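Local coordinates for uncharacterized protein (Singapore grouper iridovirus, PDB 3RJ2), which binds histone H3, as a viral protein that may thereby act on host chromatin, at residues A[19-24]-A[34-39]; A[103-108]-A[129-134]. All coordinates share one frame; numbering follows the deposited sequence.

Contact 1: residues A[19-24]-A[34-39]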
loop_
_atom_site.group_PDB
_atom_site.type_symbol
_atom_site.label_atom_id
_atom_site.label_comp_id
_atom_site.label_asym_id
_atom_site.label_seq_id
_atom_site.Cartn_x
_atom_site.Cartn_y
_atom_site.Cartn_z
ATOM N N THR A 19 1.778 11.512 -10.428
ATOM C CA THR A 19 1.988 11.990 -9.071
ATOM C C THR A 19 2.836 10.927 -8.376
ATOM O O THR A 19 2.435 9.770 -8.240
ATOM C CB THR A 19 0.639 12.211 -8.345
ATOM O OG1 THR A 19 -0.117 13.222 -9.033
ATOM C CG2 THR A 19 0.829 12.624 -6.873
ATOM N N THR A 20 4.037 11.321 -7.982
ATOM C CA THR A 20 4.946 10.400 -7.335
ATOM C C THR A 20 4.828 10.518 -5.824
ATOM O O THR A 20 4.788 11.622 -5.275
ATOM C CB THR A 20 6.394 10.619 -7.799
ATOM O OG1 THR A 20 6.435 10.557 -9.231
ATOM C CG2 THR A 20 7.317 9.538 -7.220
ATOM N N ILE A 21 4.739 9.368 -5.167
ATOM C CA ILE A 21 4.743 9.310 -3.722
ATOM C C ILE A 21 5.787 8.298 -3.292
ATOM O O ILE A 21 5.835 7.191 -3.819
ATOM C CB ILE A 21 3.352 8.944 -3.180
ATOM C CG1 ILE A 21 2.357 10.058 -3.535
ATOM C CG2 ILE A 21 3.401 8.706 -1.667
ATOM C CD1 ILE A 21 0.953 9.723 -3.289
ATOM N N LEU A 22 6.642 8.690 -2.354
ATOM C CA LEU A 22 7.657 7.790 -1.839
ATOM C C LEU A 22 7.223 7.378 -0.442
ATOM O O LEU A 22 7.240 8.189 0.475
ATOM C CB LEU A 22 9.023 8.491 -1.798
ATOM C CG LEU A 22 10.302 7.719 -2.137
ATOM C CD1 LEU A 22 11.534 8.509 -1.678
ATOM C CD2 LEU A 22 10.327 6.334 -1.548
ATOM N N VAL A 23 6.836 6.121 -0.267
ATOM C CA VAL A 23 6.281 5.703 1.025
ATOM C C VAL A 23 7.210 5.772 2.258
ATOM O O VAL A 23 6.963 6.579 3.159
ATOM C CB VAL A 23 5.488 4.390 0.935
ATOM C CG1 VAL A 23 4.992 4.008 2.300
ATOM C CG2 VAL A 23 4.300 4.587 -0.009
ATOM N N ASN A 24 8.269 4.980 2.326
ATOM C CA ASN A 24 9.061 4.968 3.566
ATOM C C ASN A 24 10.529 5.444 3.450
ATOM O O ASN A 24 11.297 4.871 2.710
ATOM C CB ASN A 24 8.981 3.555 4.160
ATOM C CG ASN A 24 9.952 3.329 5.292
ATOM O OD1 ASN A 24 10.152 4.195 6.139
ATOM N ND2 ASN A 24 10.551 2.147 5.323
ATOM N N TRP A 34 0.057 1.728 4.611
ATOM C CA TRP A 34 -0.017 3.046 4.028
ATOM C C TRP A 34 -1.393 3.253 3.404
ATOM O O TRP A 34 -1.882 2.396 2.669
ATOM C CB TRP A 34 1.090 3.186 2.992
ATOM C CG TRP A 34 1.108 4.444 2.200
ATOM C CD1 TRP A 34 1.625 5.651 2.584
ATOM C CD2 TRP A 34 0.626 4.616 0.861
ATOM N NE1 TRP A 34 1.474 6.574 1.565
ATOM C CE2 TRP A 34 0.871 5.959 0.495
ATOM C CE3 TRP A 34 -0.015 3.768 -0.063
ATOM C CZ2 TRP A 34 0.519 6.474 -0.776
ATOM C CZ3 TRP A 34 -0.368 4.287 -1.333
ATOM C CH2 TRP A 34 -0.090 5.621 -1.669
ATOM N N THR A 35 -2.003 4.388 3.729
ATOM C CA THR A 35 -3.302 4.797 3.193
ATOM C C THR A 35 -3.216 6.137 2.451
ATOM O O THR A 35 -2.637 7.095 2.951
ATOM C CB THR A 35 -4.354 4.930 4.322
ATOM O OG1 THR A 35 -4.417 3.697 5.044
ATOM C CG2 THR A 35 -5.741 5.233 3.743
ATOM N N TYR A 36 -3.806 6.199 1.264
ATOM C CA TYR A 36 -3.759 7.408 0.447
ATOM C C TYR A 36 -5.141 7.719 -0.088
ATOM O O TYR A 36 -5.715 6.921 -0.831
ATOM C CB TYR A 36 -2.772 7.214 -0.708
ATOM C CG TYR A 36 -2.640 8.338 -1.717
ATOM C CD1 TYR A 36 -2.650 9.684 -1.330
ATOM C CD2 TYR A 36 -2.440 8.052 -3.059
ATOM C CE1 TYR A 36 -2.486 10.714 -2.272
ATOM C CE2 TYR A 36 -2.289 9.064 -4.006
ATOM C CZ TYR A 36 -2.303 10.385 -3.608
ATOM O OH TYR A 36 -2.146 11.367 -4.556
ATOM N N LYS A 37 -5.669 8.872 0.301
ATOM C CA LYS A 37 -6.918 9.385 -0.247
ATOM C C LYS A 37 -6.581 10.128 -1.529
ATOM O O LYS A 37 -5.759 11.031 -1.512
ATOM C CB LYS A 37 -7.587 10.346 0.742
ATOM C CG LYS A 37 -8.999 10.743 0.336
ATOM C CD LYS A 37 -9.579 11.792 1.269
ATOM C CE LYS A 37 -10.855 12.375 0.675
ATOM N NZ LYS A 37 -11.660 13.103 1.717
ATOM N N PHE A 38 -7.196 9.732 -2.638
ATOM C CA PHE A 38 -6.940 10.367 -3.937
ATOM C C PHE A 38 -7.441 11.813 -3.963
ATOM O O PHE A 38 -8.586 12.074 -3.583
ATOM C CB PHE A 38 -7.607 9.593 -5.076
ATOM C CG PHE A 38 -7.098 8.164 -5.256
ATOM C CD1 PHE A 38 -5.980 7.695 -4.566
ATOM C CD2 PHE A 38 -7.738 7.304 -6.144
ATOM C CE1 PHE A 38 -5.518 6.390 -4.759
ATOM C CE2 PHE A 38 -7.280 6.002 -6.339
ATOM C CZ PHE A 38 -6.178 5.547 -5.648
ATOM N N PRO A 39 -6.580 12.758 -4.389
ATOM C CA PRO A 39 -7.048 14.129 -4.614
ATOM C C PRO A 39 -7.715 14.269 -5.994
ATOM O O PRO A 39 -8.360 15.283 -6.263
ATOM C CB PRO A 39 -5.761 14.951 -4.532
ATOM C CG PRO A 39 -4.691 14.021 -5.038
ATOM C CD PRO A 39 -5.116 12.643 -4.555
#

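Contact 2: residues A[103-108]-A[129-134]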
loop_
_atom_site.group_PDB
_atom_site.type_symbol
_atom_site.label_atom_id
_atom_site.label_comp_id
_atom_site.label_asym_id
_atom_site.label_seq_id
_atom_site.Cartn_x
_atom_site.Cartn_y
_atom_site.Cartn_z
ATOM N N VAL A 103 4.379 -11.368 6.487
ATOM C CA VAL A 103 4.665 -11.347 7.918
ATOM C C VAL A 103 3.435 -10.900 8.742
ATOM O O VAL A 103 2.959 -11.646 9.589
ATOM C CB VAL A 103 5.882 -10.442 8.216
ATOM C CG1 VAL A 103 6.057 -10.205 9.719
ATOM C CG2 VAL A 103 7.166 -11.051 7.617
ATOM N N SER A 104 2.910 -9.705 8.459
ATOM C CA SER A 104 1.862 -9.093 9.277
ATOM C C SER A 104 0.515 -9.819 9.278
ATOM O O SER A 104 -0.257 -9.685 10.229
ATOM C CB SER A 104 1.660 -7.619 8.891
ATOM O OG SER A 104 1.093 -7.475 7.605
ATOM N N LEU A 105 0.222 -10.591 8.238
ATOM C CA LEU A 105 -1.085 -11.261 8.172
ATOM C C LEU A 105 -1.231 -12.309 9.263
ATOM O O LEU A 105 -2.303 -12.458 9.843
ATOM C CB LEU A 105 -1.354 -11.887 6.800
ATOM C CG LEU A 105 -2.673 -12.638 6.605
ATOM C CD1 LEU A 105 -3.895 -11.739 6.849
ATOM C CD2 LEU A 105 -2.734 -13.286 5.226
ATOM N N THR A 106 -0.140 -13.015 9.542
ATOM C CA THR A 106 -0.127 -14.029 10.589
ATOM C C THR A 106 0.361 -13.453 11.919
ATOM O O THR A 106 0.028 -13.980 12.979
ATOM C CB THR A 106 0.711 -15.238 10.170
ATOM O OG1 THR A 106 1.824 -14.779 9.407
ATOM C CG2 THR A 106 -0.114 -16.163 9.284
ATOM N N ASN A 107 1.132 -12.361 11.856
ATOM C CA ASN A 107 1.633 -11.656 13.053
ATOM C C ASN A 107 1.248 -10.187 13.034
ATOM O O ASN A 107 2.121 -9.331 12.871
ATOM C CB ASN A 107 3.163 -11.702 13.133
ATOM C CG ASN A 107 3.715 -13.087 12.998
ATOM O OD1 ASN A 107 3.435 -13.958 13.815
ATOM N ND2 ASN A 107 4.528 -13.302 11.965
ATOM N N PRO A 108 -0.044 -9.880 13.211
ATOM C CA PRO A 108 -0.455 -8.499 13.021
ATOM C C PRO A 108 0.178 -7.582 14.054
ATOM O O PRO A 108 0.240 -6.358 13.849
ATOM C CB PRO A 108 -1.966 -8.559 13.179
ATOM C CG PRO A 108 -2.226 -9.783 13.925
ATOM C CD PRO A 108 -1.169 -10.746 13.595
ATOM N N ALA A 129 -8.215 -8.290 15.004
ATOM C CA ALA A 129 -9.462 -7.629 14.578
ATOM C C ALA A 129 -9.237 -6.264 13.928
ATOM O O ALA A 129 -9.838 -5.958 12.904
ATOM C CB ALA A 129 -10.438 -7.495 15.751
ATOM N N GLU A 130 -8.377 -5.454 14.528
ATOM C CA GLU A 130 -8.023 -4.143 13.969
ATOM C C GLU A 130 -7.276 -4.310 12.640
ATOM O O GLU A 130 -7.448 -3.522 11.715
ATOM C CB GLU A 130 -7.162 -3.361 14.961
ATOM C CG GLU A 130 -7.876 -3.014 16.277
ATOM C CD GLU A 130 -6.940 -2.443 17.348
ATOM O OE1 GLU A 130 -5.774 -2.900 17.454
ATOM O OE2 GLU A 130 -7.378 -1.537 18.093
ATOM N N PHE A 131 -6.455 -5.352 12.548
ATOM C CA PHE A 131 -5.710 -5.617 11.335
ATOM C C PHE A 131 -6.677 -6.040 10.247
ATOM O O PHE A 131 -6.637 -5.497 9.153
ATOM C CB PHE A 131 -4.640 -6.693 11.548
ATOM C CG PHE A 131 -3.775 -6.923 10.346
ATOM C CD1 PHE A 131 -2.605 -6.191 10.167
ATOM C CD2 PHE A 131 -4.137 -7.850 9.384
ATOM C CE1 PHE A 131 -1.800 -6.395 9.053
ATOM C CE2 PHE A 131 -3.347 -8.062 8.264
ATOM C CZ PHE A 131 -2.168 -7.339 8.100
ATOM N N ALA A 132 -7.535 -7.016 10.544
ATOM C CA ALA A 132 -8.524 -7.492 9.568
ATOM C C ALA A 132 -9.394 -6.365 8.999
ATOM O O ALA A 132 -9.685 -6.330 7.789
ATOM C CB ALA A 132 -9.396 -8.545 10.181
ATOM N N ARG A 133 -9.788 -5.439 9.868
ATOM C CA ARG A 133 -10.562 -4.284 9.448
ATOM C C ARG A 133 -9.860 -3.509 8.311
ATOM O O ARG A 133 -10.510 -3.083 7.341
ATOM C CB ARG A 133 -10.846 -3.362 10.632
ATOM C CG ARG A 133 -11.835 -2.267 10.287
ATOM C CD ARG A 133 -11.452 -0.946 10.930
ATOM N NE ARG A 133 -11.859 0.129 10.039
ATOM C CZ ARG A 133 -11.045 0.882 9.306
ATOM N NH1 ARG A 133 -9.723 0.729 9.360
ATOM N NH2 ARG A 133 -11.569 1.826 8.525
ATOM N N THR A 134 -8.538 -3.353 8.409
ATOM C CA THR A 134 -7.793 -2.575 7.409
ATOM C C THR A 134 -7.739 -3.253 6.032
ATOM O O THR A 134 -7.389 -2.615 5.062
ATOM C CB THR A 134 -6.342 -2.242 7.852
ATOM O OG1 THR A 134 -5.534 -3.425 7.815
ATOM C CG2 THR A 134 -6.309 -1.603 9.241
#

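Contact 1: residues A[19-24]-A[34-39]
Trp34 and Tyr36 both hold CG anti to the backbone N (chi1 175° and 177°), which sends their rings from strand 31-37 toward Ile21 on strand 18-22 and Val23 just beyond its end. The short strand segments run nearly antiparallel, with axes 11.0 Å apart at closest approach; they belong to two different sheets packed face to face, and the broad flat rings of Trp and Tyr suit a gap of this width. Val23 lays CG2 almost squarely over the five-membered ring of Trp34, 3.6 Å from its centroid and 4° off the ring normal, while its CG1 lies by Trp34 CD1. The opposite face of the indole takes CB of Tyr36, near the rim of the six-membered ring. Ile21 divides its branches between the aromatics: CG2 comes obliquely to Trp34 CZ2 at 3.8 Å, and CD1 reaches over the phenol of Tyr36, 3.3 Å from Tyr36 CZ. Isoleucine thus serves two rings, whereas the fork of Val23 sets two methyls against one indole. At the end of the row, CG2 of Thr19 touches Tyr36 OH at 4.0 Å. The chemistry is therefore CH-pi and dispersive contact, in which large rings span the distance between sheets while the indole N-H of Trp34 bonds to Glu117 OE1 and the hydroxyl of Tyr36 to Tyr42 OH.

Contact 2: residues A[103-108]-A[129-134]
Residues 103-108 turn after the short helix 101-104, and Pro108 brings the chain back beside helix 128-136, where its CA lies 6.2 Å from that of Phe131. The C-terminal helix 128-136 packs on this turn, beside the mixed beta-sheet, through Phe131. Within the turn the carbonyl of Val103 collects several donors: the backbone N of Asn107 bonds to Val103 O at 3.0 Å, and weak bonds come from the backbone N and OG1 of Thr106 and from Asn107 ND2. Asn and Thr suit such a turn because their short polar side chains can fold back onto the main chain.

Phe131 leaves its helix with CG anti to the backbone N (chi1 -176°), which carries the ring toward the turn. Ser104 meets the far end of the ring, its OG 3.3 Å from Phe131 CZ, and its carbonyl O sits over one face, offset toward the rim; a small residue lets the ring come close to the backbone here. Leu105, crossing at about a right angle, brings CD1 to Phe131 CE2 at 4.0 Å. CB of Pro108 comes obliquely to CG of Phe131 and lies 3.6 Å from Phe131 CB; proline's closed ring keeps that carbon in place. Outside the two segments, Val111 also touches Phe131, and His98 meets its ring edge-to-face while its NE2 hydrogen-bonds to Thr134 OG1. That same Thr134 OG1 bonds to Phe131 O at 2.7 Å, in the carbonyl plane and on a lone pair.

Overall arrangement
From the N terminus, the chain lays down strands 6-12 and 18-22 of the four-stranded antiparallel sheet, then crosses to strand 31-37 of the mixed sheet; contact 1 closes this short connection and ties the two sheets together. The chain next adds half of each sheet's strands before contact 2 opens at helix 101-104, and strands 111-116 and 120-123 intervene before helix 128-136 closes it. The two closures follow in series, neither nesting nor crossing. The centres of contact 1 and contact 2 are about 21 Å apart, on opposite sides of the chain's centre, and the contacts do not touch. Strand 31-37 nevertheless relates them: it carries Trp34 and Tyr36 of contact 1, while Cys31 meets Ser104 of contact 2.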